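Local coordinates for protein alpha-L-rhamnosidase (Klebsiella oxytoca, PDB 4XHC) that hydrolyses terminal alpha-L-rhamnose from rhamnosides as a two-domain glycoside hydrolase of family GH78, with rhamnose bound in its pocket, at residues Val357-Leu365 against Val461-Arg469; Phe84-Asp93 against Val180-Phe191. All coordinates share one frame; numbering follows the deposited sequence.

Interaction 1: Val357-Leu365 against Val461-Arg469. With RAM (alpha-L-rhamnopyranose), chain C.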
loop_
_atom_site.group_PDB
_atom_site.type_symbol
_atom_site.label_atom_id
_atom_site.label_comp_id
_atom_site.label_asym_id
_atom_site.label_seq_id
_atom_site.Cartn_x
_atom_site.Cartn_y
_atom_site.Cartn_z
ATOM N N VAL A 357 -33.019 -16.946 10.891
ATOM C CA VAL A 357 -32.780 -16.662 12.300
ATOM C C VAL A 357 -31.333 -17.081 12.622
ATOM O O VAL A 357 -30.802 -18.009 12.009
ATOM C CB VAL A 357 -33.792 -17.414 13.178
ATOM C CG1 VAL A 357 -33.686 -18.917 12.986
ATOM C CG2 VAL A 357 -33.632 -17.045 14.647
ATOM N N PHE A 358 -30.677 -16.402 13.563
ATOM C CA PHE A 358 -29.266 -16.703 13.826
ATOM C C PHE A 358 -29.007 -17.789 14.883
ATOM O O PHE A 358 -28.553 -18.874 14.548
ATOM C CB PHE A 358 -28.462 -15.450 14.179
ATOM C CG PHE A 358 -27.060 -15.770 14.588
ATOM C CD1 PHE A 358 -26.200 -16.390 13.694
ATOM C CD2 PHE A 358 -26.617 -15.522 15.876
ATOM C CE1 PHE A 358 -24.914 -16.722 14.065
ATOM C CE2 PHE A 358 -25.323 -15.860 16.255
ATOM C CZ PHE A 358 -24.472 -16.458 15.347
ATOM N N ILE A 359 -29.253 -17.467 16.151
ATOM C CA ILE A 359 -29.071 -18.403 17.280
ATOM C C ILE A 359 -27.622 -18.753 17.633
ATOM O O ILE A 359 -27.217 -18.544 18.773
ATOM C CB ILE A 359 -29.854 -19.712 17.091
ATOM C CG1 ILE A 359 -31.314 -19.428 16.693
ATOM C CG2 ILE A 359 -29.786 -20.557 18.354
ATOM C CD1 ILE A 359 -32.118 -18.626 17.693
ATOM N N ASP A 360 -26.860 -19.307 16.693
ATOM C CA ASP A 360 -25.437 -19.657 16.927
ATOM C C ASP A 360 -24.749 -19.888 15.584
ATOM O O ASP A 360 -25.408 -20.023 14.560
ATOM C CB ASP A 360 -25.335 -20.921 17.795
ATOM C CG ASP A 360 -23.904 -21.218 18.296
ATOM O OD1 ASP A 360 -23.014 -20.342 18.219
ATOM O OD2 ASP A 360 -23.669 -22.345 18.801
ATOM N N TRP A 361 -23.423 -19.890 15.579
ATOM C CA TRP A 361 -22.651 -20.270 14.383
ATOM C C TRP A 361 -22.476 -21.788 14.325
ATOM O O TRP A 361 -21.424 -22.332 14.682
ATOM C CB TRP A 361 -21.293 -19.563 14.347
ATOM C CG TRP A 361 -21.380 -18.195 13.783
ATOM C CD1 TRP A 361 -21.082 -17.027 14.411
ATOM C CD2 TRP A 361 -21.820 -17.846 12.470
ATOM N NE1 TRP A 361 -21.300 -15.961 13.563
ATOM C CE2 TRP A 361 -21.755 -16.439 12.365
ATOM C CE3 TRP A 361 -22.261 -18.587 11.370
ATOM C CZ2 TRP A 361 -22.119 -15.760 11.195
ATOM C CZ3 TRP A 361 -22.627 -17.919 10.219
ATOM C CH2 TRP A 361 -22.554 -16.518 10.136
ATOM N N GLN A 362 -23.533 -22.459 13.887
ATOM C CA GLN A 362 -23.595 -23.918 13.878
ATOM C C GLN A 362 -24.403 -24.358 12.656
ATOM O O GLN A 362 -25.617 -24.453 12.699
ATOM C CB GLN A 362 -24.240 -24.396 15.184
ATOM C CG GLN A 362 -24.523 -25.887 15.275
ATOM C CD GLN A 362 -23.286 -26.731 15.180
ATOM O OE1 GLN A 362 -22.807 -27.019 14.094
ATOM N NE2 GLN A 362 -22.753 -27.122 16.330
ATOM N N ALA A 363 -23.711 -24.605 11.560
ATOM C CA ALA A 363 -24.363 -24.890 10.286
ATOM C C ALA A 363 -25.352 -26.061 10.328
ATOM O O ALA A 363 -26.276 -26.104 9.540
ATOM C CB ALA A 363 -23.298 -25.151 9.226
ATOM N N SER A 364 -25.159 -27.013 11.233
ATOM C CA SER A 364 -26.029 -28.181 11.299
ATOM C C SER A 364 -27.221 -27.999 12.266
ATOM O O SER A 364 -27.929 -28.957 12.574
ATOM C CB SER A 364 -25.202 -29.400 11.718
ATOM O OG SER A 364 -24.795 -29.281 13.083
ATOM N N LEU A 365 -27.436 -26.791 12.770
ATOM C CA LEU A 365 -28.450 -26.578 13.813
ATOM C C LEU A 365 -29.801 -26.317 13.177
ATOM O O LEU A 365 -29.940 -25.372 12.424
ATOM C CB LEU A 365 -28.080 -25.381 14.718
ATOM C CG LEU A 365 -29.111 -24.910 15.760
ATOM C CD1 LEU A 365 -29.464 -26.019 16.746
ATOM C CD2 LEU A 365 -28.602 -23.704 16.522
ATOM N N VAL A 461 -25.790 -31.738 19.189
ATOM C CA VAL A 461 -25.458 -30.516 18.463
ATOM C C VAL A 461 -25.004 -29.457 19.456
ATOM O O VAL A 461 -25.825 -28.872 20.185
ATOM C CB VAL A 461 -26.649 -30.004 17.626
ATOM C CG1 VAL A 461 -26.295 -28.690 16.933
ATOM C CG2 VAL A 461 -27.057 -31.044 16.598
ATOM N N ALA A 462 -23.701 -29.209 19.464
ATOM C CA ALA A 462 -23.064 -28.460 20.535
ATOM C C ALA A 462 -23.075 -26.960 20.288
ATOM O O ALA A 462 -23.425 -26.504 19.196
ATOM C CB ALA A 462 -21.634 -28.940 20.711
ATOM N N MET A 463 -22.692 -26.220 21.330
ATOM C CA MET A 463 -22.558 -24.770 21.273
ATOM C C MET A 463 -21.181 -24.378 20.722
ATOM O O MET A 463 -20.168 -24.954 21.122
ATOM C CB MET A 463 -22.695 -24.186 22.676
ATOM C CG MET A 463 -23.980 -24.562 23.407
ATOM S SD MET A 463 -24.068 -23.848 25.062
ATOM C CE MET A 463 -23.072 -25.035 25.963
ATOM N N ASN A 464 -21.145 -23.398 19.823
ATOM C CA ASN A 464 -19.893 -22.980 19.196
ATOM C C ASN A 464 -19.402 -21.590 19.584
ATOM O O ASN A 464 -18.302 -21.216 19.198
ATOM C CB ASN A 464 -20.029 -23.019 17.676
ATOM C CG ASN A 464 -19.861 -24.411 17.100
ATOM O OD1 ASN A 464 -19.433 -25.348 17.780
ATOM N ND2 ASN A 464 -20.210 -24.556 15.829
ATOM N N THR A 465 -20.185 -20.818 20.330
ATOM C CA THR A 465 -19.793 -19.440 20.634
ATOM C C THR A 465 -20.029 -19.063 22.095
ATOM O O THR A 465 -20.927 -19.592 22.742
ATOM C CB THR A 465 -20.554 -18.435 19.747
ATOM O OG1 THR A 465 -21.965 -18.580 19.952
ATOM C CG2 THR A 465 -20.234 -18.671 18.289
ATOM N N PRO A 466 -19.216 -18.145 22.628
ATOM C CA PRO A 466 -19.550 -17.630 23.940
ATOM C C PRO A 466 -20.888 -16.874 23.950
ATOM O O PRO A 466 -21.465 -16.673 25.013
ATOM C CB PRO A 466 -18.385 -16.692 24.257
ATOM C CG PRO A 466 -17.271 -17.153 23.397
ATOM C CD PRO A 466 -17.931 -17.620 22.147
ATOM N N TYR A 467 -21.368 -16.454 22.783
ATOM C CA TYR A 467 -22.709 -15.859 22.657
ATOM C C TYR A 467 -23.796 -16.821 23.156
ATOM O O TYR A 467 -24.626 -16.453 23.984
ATOM C CB TYR A 467 -22.974 -15.477 21.193
ATOM C CG TYR A 467 -24.353 -14.940 20.900
ATOM C CD1 TYR A 467 -24.714 -13.666 21.290
ATOM C CD2 TYR A 467 -25.280 -15.696 20.202
ATOM C CE1 TYR A 467 -25.971 -13.151 21.022
ATOM C CE2 TYR A 467 -26.540 -15.197 19.925
ATOM C CZ TYR A 467 -26.887 -13.916 20.341
ATOM O OH TYR A 467 -28.140 -13.392 20.070
ATOM N N LEU A 468 -23.788 -18.049 22.648
ATOM C CA LEU A 468 -24.776 -19.034 23.064
ATOM C C LEU A 468 -24.510 -19.501 24.483
ATOM O O LEU A 468 -25.436 -19.800 25.226
ATOM C CB LEU A 468 -24.815 -20.229 22.116
ATOM C CG LEU A 468 -25.902 -21.261 22.408
ATOM C CD1 LEU A 468 -27.256 -20.592 22.543
ATOM C CD2 LEU A 468 -25.947 -22.304 21.307
ATOM N N ARG A 469 -23.248 -19.557 24.867
ATOM C CA ARG A 469 -22.901 -19.971 26.221
ATOM C C ARG A 469 -23.419 -18.990 27.250
ATOM O O ARG A 469 -23.798 -19.389 28.342
ATOM C CB ARG A 469 -21.395 -20.092 26.363
ATOM C CG ARG A 469 -20.816 -21.233 25.552
ATOM C CD ARG A 469 -20.391 -22.369 26.449
ATOM N NE ARG A 469 -19.787 -23.451 25.686
ATOM C CZ ARG A 469 -19.256 -24.535 26.241
ATOM N NH1 ARG A 469 -19.260 -24.661 27.559
ATOM N NH2 ARG A 469 -18.709 -25.482 25.491
HETATM C C1 RAM C . -21.269 -12.508 12.409
HETATM C C2 RAM C . -20.643 -11.930 13.663
HETATM C C3 RAM C . -21.654 -11.101 14.433
HETATM C C4 RAM C . -22.991 -11.821 14.441
HETATM C C5 RAM C . -23.540 -11.843 13.024
HETATM C C6 RAM C . -24.376 -13.063 12.726
HETATM O O1 RAM C . -20.357 -12.401 11.388
HETATM O O2 RAM C . -20.248 -13.034 14.461
HETATM O O3 RAM C . -21.214 -10.884 15.775
HETATM O O4 RAM C . -23.911 -11.148 15.279
HETATM O O5 RAM C . -22.458 -11.805 12.068
HETATM O O HOH W 1 -25.254 -24.579 18.725
#
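The Asp360 carboxylate takes two hydrogen bonds, from Asn464 and Thr465, just before helix 466-478. Asp360 OD2 takes the backbone N of Asn464 on the syn lone pair at 2.9 Å, nearly straight at 168°, while Asp360 OD1 receives the hydroxyl OG1 of Thr465 at 2.7 Å from above the carboxylate plane. Thr465 is the N-cap of that helix, and the same OG1 accepts from Leu468 N, so the carboxylate holds the capping residue in place. The methyl CD2 of Leu468 packs beside the carboxylate, and a water bridges Asp360 OD2 and Ala462 O. Two amides add bonds to backbone carbonyls: Asn464 ND2 gives to Trp361 O at 2.8 Å, and Gln362, bent at chi2 (61°), turns NE2 to Ala462 O at 3.0 Å; each acceptor lies in the plane of the donating amide. The domain is a six-hairpin glycosidase domain of the kind found in GH78 enzymes, and this loop lines its rhamnose pocket: Trp361 NE1 donates to O2 of the sugar at 3.2 Å, and Phe358 turns one face to sugar atom C6. Glu506 and Asp249 also bond the rhamnose. Apolar contacts flank the bonds. Phe358 CE2 meets Tyr467 CE2 at 3.9 Å, the rings oblique, Tyr467 itself stacking on Trp530 of the pocket. Val461 CG1 packs on Leu365 CD1 and the aliphatic CG of Gln362.

Interaction 2: Phe84-Asp93 against Val180-Phe191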
loop_
_atom_site.group_PDB
_atom_site.type_symbol
_atom_site.label_atom_id
_atom_site.label_comp_id
_atom_site.label_asym_id
_atom_site.label_seq_id
_atom_site.Cartn_x
_atom_site.Cartn_y
_atom_site.Cartn_z
ATOM N N PHE A 84 16.572 -2.923 19.338
ATOM C CA PHE A 84 16.061 -2.961 17.966
ATOM C C PHE A 84 16.269 -1.625 17.249
ATOM O O PHE A 84 16.501 -1.609 16.037
ATOM C CB PHE A 84 14.577 -3.361 17.932
ATOM C CG PHE A 84 13.947 -3.261 16.562
ATOM C CD1 PHE A 84 14.331 -4.120 15.541
ATOM C CD2 PHE A 84 12.982 -2.298 16.291
ATOM C CE1 PHE A 84 13.768 -4.020 14.275
ATOM C CE2 PHE A 84 12.411 -2.195 15.030
ATOM C CZ PHE A 84 12.806 -3.056 14.021
ATOM N N TYR A 85 16.198 -0.512 17.981
ATOM C CA TYR A 85 16.421 0.809 17.373
ATOM C C TYR A 85 17.885 1.051 16.960
ATOM O O TYR A 85 18.176 2.016 16.243
ATOM C CB TYR A 85 15.928 1.951 18.286
ATOM C CG TYR A 85 14.442 1.927 18.641
ATOM C CD1 TYR A 85 13.477 1.476 17.732
ATOM C CD2 TYR A 85 13.999 2.390 19.880
ATOM C CE1 TYR A 85 12.128 1.468 18.059
ATOM C CE2 TYR A 85 12.654 2.384 20.211
ATOM C CZ TYR A 85 11.726 1.922 19.299
ATOM O OH TYR A 85 10.391 1.902 19.626
ATOM N N GLN A 86 18.785 0.177 17.416
ATOM C CA GLN A 86 20.183 0.171 16.991
ATOM C C GLN A 86 20.432 -0.667 15.743
ATOM O O GLN A 86 21.503 -0.579 15.162
ATOM C CB GLN A 86 21.080 -0.366 18.114
ATOM C CG GLN A 86 21.076 0.455 19.399
ATOM C CD GLN A 86 21.484 1.914 19.184
ATOM O OE1 GLN A 86 22.510 2.229 18.566
ATOM N NE2 GLN A 86 20.674 2.814 19.709
ATOM N N ARG A 87 19.469 -1.488 15.332
ATOM C CA ARG A 87 19.684 -2.394 14.197
ATOM C C ARG A 87 19.569 -1.698 12.860
ATOM O O ARG A 87 18.761 -0.791 12.683
ATOM C CB ARG A 87 18.702 -3.570 14.210
ATOM C CG ARG A 87 19.144 -4.742 15.075
ATOM C CD ARG A 87 18.224 -5.936 14.886
ATOM N NE ARG A 87 18.390 -6.555 13.573
ATOM C CZ ARG A 87 17.620 -7.528 13.096
ATOM N NH1 ARG A 87 16.607 -8.004 13.813
ATOM N NH2 ARG A 87 17.862 -8.025 11.892
ATOM N N GLU A 88 20.377 -2.166 11.916
ATOM C CA GLU A 88 20.402 -1.655 10.553
ATOM C C GLU A 88 19.974 -2.779 9.613
ATOM O O GLU A 88 20.729 -3.721 9.377
ATOM C CB GLU A 88 21.810 -1.153 10.215
ATOM C CG GLU A 88 22.280 -0.039 11.140
ATOM C CD GLU A 88 23.693 0.438 10.855
ATOM O OE1 GLU A 88 24.280 0.055 9.821
ATOM O OE2 GLU A 88 24.220 1.212 11.679
ATOM N N LEU A 89 18.767 -2.669 9.072
ATOM C CA LEU A 89 18.146 -3.765 8.331
ATOM C C LEU A 89 18.345 -3.663 6.813
ATOM O O LEU A 89 18.275 -2.575 6.253
ATOM C CB LEU A 89 16.646 -3.798 8.645
ATOM C CG LEU A 89 16.256 -3.751 10.125
ATOM C CD1 LEU A 89 14.765 -3.520 10.265
ATOM C CD2 LEU A 89 16.677 -5.021 10.855
ATOM N N SER A 90 18.568 -4.805 6.161
ATOM C CA SER A 90 18.698 -4.879 4.697
ATOM C C SER A 90 17.554 -5.670 4.082
ATOM O O SER A 90 16.700 -6.179 4.805
ATOM C CB SER A 90 20.042 -5.517 4.308
ATOM O OG SER A 90 21.106 -4.884 4.988
ATOM N N SER A 91 17.556 -5.791 2.754
ATOM C CA SER A 91 16.524 -6.543 2.047
ATOM C C SER A 91 16.386 -7.937 2.613
ATOM O O SER A 91 17.380 -8.633 2.795
ATOM C CB SER A 91 16.832 -6.649 0.557
ATOM O OG SER A 91 16.938 -5.365 -0.029
ATOM N N GLY A 92 15.148 -8.326 2.912
ATOM C CA GLY A 92 14.851 -9.657 3.430
ATOM C C GLY A 92 14.788 -9.745 4.942
ATOM O O GLY A 92 14.258 -10.712 5.462
ATOM N N ASP A 93 15.334 -8.759 5.656
ATOM C CA ASP A 93 15.285 -8.769 7.121
ATOM C C ASP A 93 13.875 -8.481 7.599
ATOM O O ASP A 93 13.158 -7.704 6.982
ATOM C CB ASP A 93 16.252 -7.743 7.716
ATOM C CG ASP A 93 17.717 -8.145 7.556
ATOM O OD1 ASP A 93 17.999 -9.334 7.277
ATOM O OD2 ASP A 93 18.591 -7.263 7.716
ATOM N N VAL A 180 11.473 -5.757 5.620
ATOM C CA VAL A 180 12.101 -4.919 4.609
ATOM C C VAL A 180 12.172 -5.742 3.323
ATOM O O VAL A 180 13.022 -6.621 3.189
ATOM C CB VAL A 180 13.497 -4.428 5.048
ATOM C CG1 VAL A 180 14.072 -3.481 4.008
ATOM C CG2 VAL A 180 13.421 -3.722 6.398
ATOM N N LYS A 181 11.242 -5.479 2.406
ATOM C CA LYS A 181 11.166 -6.207 1.136
ATOM C C LYS A 181 12.306 -5.859 0.206
ATOM O O LYS A 181 12.859 -6.734 -0.460
ATOM C CB LYS A 181 9.854 -5.908 0.409
ATOM C CG LYS A 181 8.643 -6.604 0.991
ATOM C CD LYS A 181 8.676 -8.084 0.688
ATOM C CE LYS A 181 7.328 -8.716 0.951
ATOM N NZ LYS A 181 7.452 -10.200 0.878
ATOM N N ALA A 182 12.636 -4.572 0.141
ATOM C CA ALA A 182 13.684 -4.110 -0.748
ATOM C C ALA A 182 14.226 -2.747 -0.376
ATOM O O ALA A 182 13.478 -1.804 -0.149
ATOM C CB ALA A 182 13.183 -4.075 -2.182
ATOM N N VAL A 183 15.546 -2.691 -0.298
ATOM C CA VAL A 183 16.316 -1.465 -0.375
ATOM C C VAL A 183 17.474 -1.848 -1.295
ATOM O O VAL A 183 17.535 -2.994 -1.738
ATOM C CB VAL A 183 16.819 -1.005 1.017
ATOM C CG1 VAL A 183 15.657 -0.522 1.866
ATOM C CG2 VAL A 183 17.555 -2.120 1.749
ATOM N N SER A 184 18.391 -0.938 -1.590
ATOM C CA SER A 184 19.560 -1.325 -2.381
ATOM C C SER A 184 20.672 -1.803 -1.458
ATOM O O SER A 184 20.565 -1.682 -0.241
ATOM C CB SER A 184 20.036 -0.167 -3.251
ATOM O OG SER A 184 20.445 0.908 -2.438
ATOM N N ARG A 185 21.745 -2.327 -2.042
ATOM C CA ARG A 185 22.905 -2.787 -1.268
ATOM C C ARG A 185 23.705 -1.640 -0.653
ATOM O O ARG A 185 24.406 -1.835 0.331
ATOM C CB ARG A 185 23.805 -3.668 -2.135
ATOM C CG ARG A 185 23.258 -5.083 -2.294
ATOM C CD ARG A 185 23.887 -5.757 -3.505
ATOM N NE ARG A 185 22.994 -6.737 -4.134
ATOM C CZ ARG A 185 23.317 -7.515 -5.172
ATOM N NH1 ARG A 185 24.546 -7.492 -5.716
ATOM N NH2 ARG A 185 22.401 -8.347 -5.663
ATOM N N LYS A 186 23.568 -0.442 -1.212
ATOM C CA LYS A 186 24.294 0.739 -0.725
ATOM C C LYS A 186 23.829 1.309 0.635
ATOM O O LYS A 186 24.539 2.126 1.219
ATOM C CB LYS A 186 24.223 1.864 -1.770
ATOM C CG LYS A 186 24.927 1.558 -3.084
ATOM C CD LYS A 186 25.492 2.817 -3.726
ATOM C CE LYS A 186 26.795 3.231 -3.062
ATOM N NZ LYS A 186 27.279 4.549 -3.554
ATOM N N PHE A 187 22.641 0.932 1.120
ATOM C CA PHE A 187 22.151 1.466 2.401
ATOM C C PHE A 187 21.222 0.522 3.154
ATOM O O PHE A 187 20.673 -0.428 2.589
ATOM C CB PHE A 187 21.495 2.852 2.218
ATOM C CG PHE A 187 20.078 2.812 1.694
ATOM C CD1 PHE A 187 19.824 2.812 0.321
ATOM C CD2 PHE A 187 18.995 2.808 2.575
ATOM C CE1 PHE A 187 18.519 2.785 -0.166
ATOM C CE2 PHE A 187 17.691 2.773 2.095
ATOM C CZ PHE A 187 17.451 2.761 0.720
ATOM N N ARG A 188 21.067 0.815 4.444
ATOM C CA ARG A 188 20.248 0.024 5.352
ATOM C C ARG A 188 19.227 0.904 6.054
ATOM O O ARG A 188 19.402 2.114 6.160
ATOM C CB ARG A 188 21.135 -0.664 6.382
ATOM C CG ARG A 188 22.037 -1.728 5.781
ATOM C CD ARG A 188 23.152 -2.126 6.729
ATOM N NE ARG A 188 23.976 -0.982 7.131
ATOM C CZ ARG A 188 24.908 -0.392 6.374
ATOM N NH1 ARG A 188 25.159 -0.811 5.138
ATOM N NH2 ARG A 188 25.593 0.638 6.854
ATOM N N LEU A 189 18.168 0.278 6.541
ATOM C CA LEU A 189 17.075 0.976 7.186
ATOM C C LEU A 189 17.130 0.770 8.703
ATOM O O LEU A 189 17.507 -0.298 9.181
ATOM C CB LEU A 189 15.752 0.466 6.626
ATOM C CG LEU A 189 14.556 1.365 6.912
ATOM C CD1 LEU A 189 14.668 2.688 6.168
ATOM C CD2 LEU A 189 13.271 0.653 6.548
ATOM N N GLN A 190 16.727 1.791 9.453
ATOM C CA GLN A 190 16.879 1.810 10.905
ATOM C C GLN A 190 15.682 2.511 11.540
ATOM O O GLN A 190 15.479 3.695 11.312
ATOM C CB GLN A 190 18.177 2.545 11.243
ATOM C CG GLN A 190 18.512 2.679 12.715
ATOM C CD GLN A 190 19.915 3.241 12.937
ATOM O OE1 GLN A 190 20.450 4.012 12.121
ATOM N NE2 GLN A 190 20.517 2.862 14.050
ATOM N N PHE A 191 14.893 1.781 12.326
ATOM C CA PHE A 191 13.731 2.352 13.008
ATOM C C PHE A 191 14.165 2.988 14.316
ATOM O O PHE A 191 14.994 2.429 15.020
ATOM C CB PHE A 191 12.703 1.271 13.289
ATOM C CG PHE A 191 12.072 0.716 12.052
ATOM C CD1 PHE A 191 12.686 -0.291 11.339
ATOM C CD2 PHE A 191 10.875 1.226 11.585
ATOM C CE1 PHE A 191 12.111 -0.789 10.188
ATOM C CE2 PHE A 191 10.289 0.729 10.438
ATOM C CZ PHE A 191 10.910 -0.281 9.739
HETATM O O HOH W 2 15.939 -0.661 13.475
#
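Leu89 and Leu189 exchange two backbone bonds as an antiparallel hydrogen-bonded pair: Leu89 N to Leu189 O at 2.7 Å and Leu189 N to Leu89 O at 2.9 Å. Farther along, Gly92 N donates to Val180 O, and Val180 N donates to Asp93 O. Among side-chain bonds, Ser91 OG accepts from Val183 N at 3.0 Å, almost straight at 175°, and Gln190, extended beyond CG, sends NE2 to Tyr85 O in a weak bond. A water joins Phe84 O, Arg87 O and Phe191 N. One salt bridge crosses between the segments: Arg188 grips Glu88 side-on, Arg188 NE to Glu88 OE1 at 2.9 Å on the anti lone pair and NH2 to the same oxygen at 3.3 Å, the guanidinium and carboxylate planes only 22° apart. The bend at chi3 of Arg188 turns the guanidinium to that carboxylate. Apolar side chains make up the rest: Leu89 CD1 touches the edge of the Phe191 ring at CE1, 3.8 Å away, Phe84 CZ approaches Phe191 CD1 with the ring planes 20° apart but displaced so far that they scarcely overlap, and Val180 CG2 meets Leu89 CB. The loop thus joins neighbouring strands, 175-182 and 187-200, of the domain's two antiparallel sheets, an arrangement consistent with a beta-sandwich-like N-terminal domain of a GH78 rhamnosidase.

How the interactions relate
From the N terminus, interaction 2 comes first. Strands 175-182 and 187-200 return to the loop that leads into strand 94-99, closing a loop whose 86 intervening residues are about half strand, with no helix. The chain then enters the glycosidase domain, where interaction 1 closes a second, mostly helical loop of 95 residues between 357-365 and 461-469. The two loops follow in series, neither nesting nor crossing. Their centres lie 48 Å apart and their nearest atoms about 32 Å, so they do not touch: interaction 2 ties the two sheets of the N-terminal domain together, whereas interaction 1 joins a pocket loop to the start of helix 466-478.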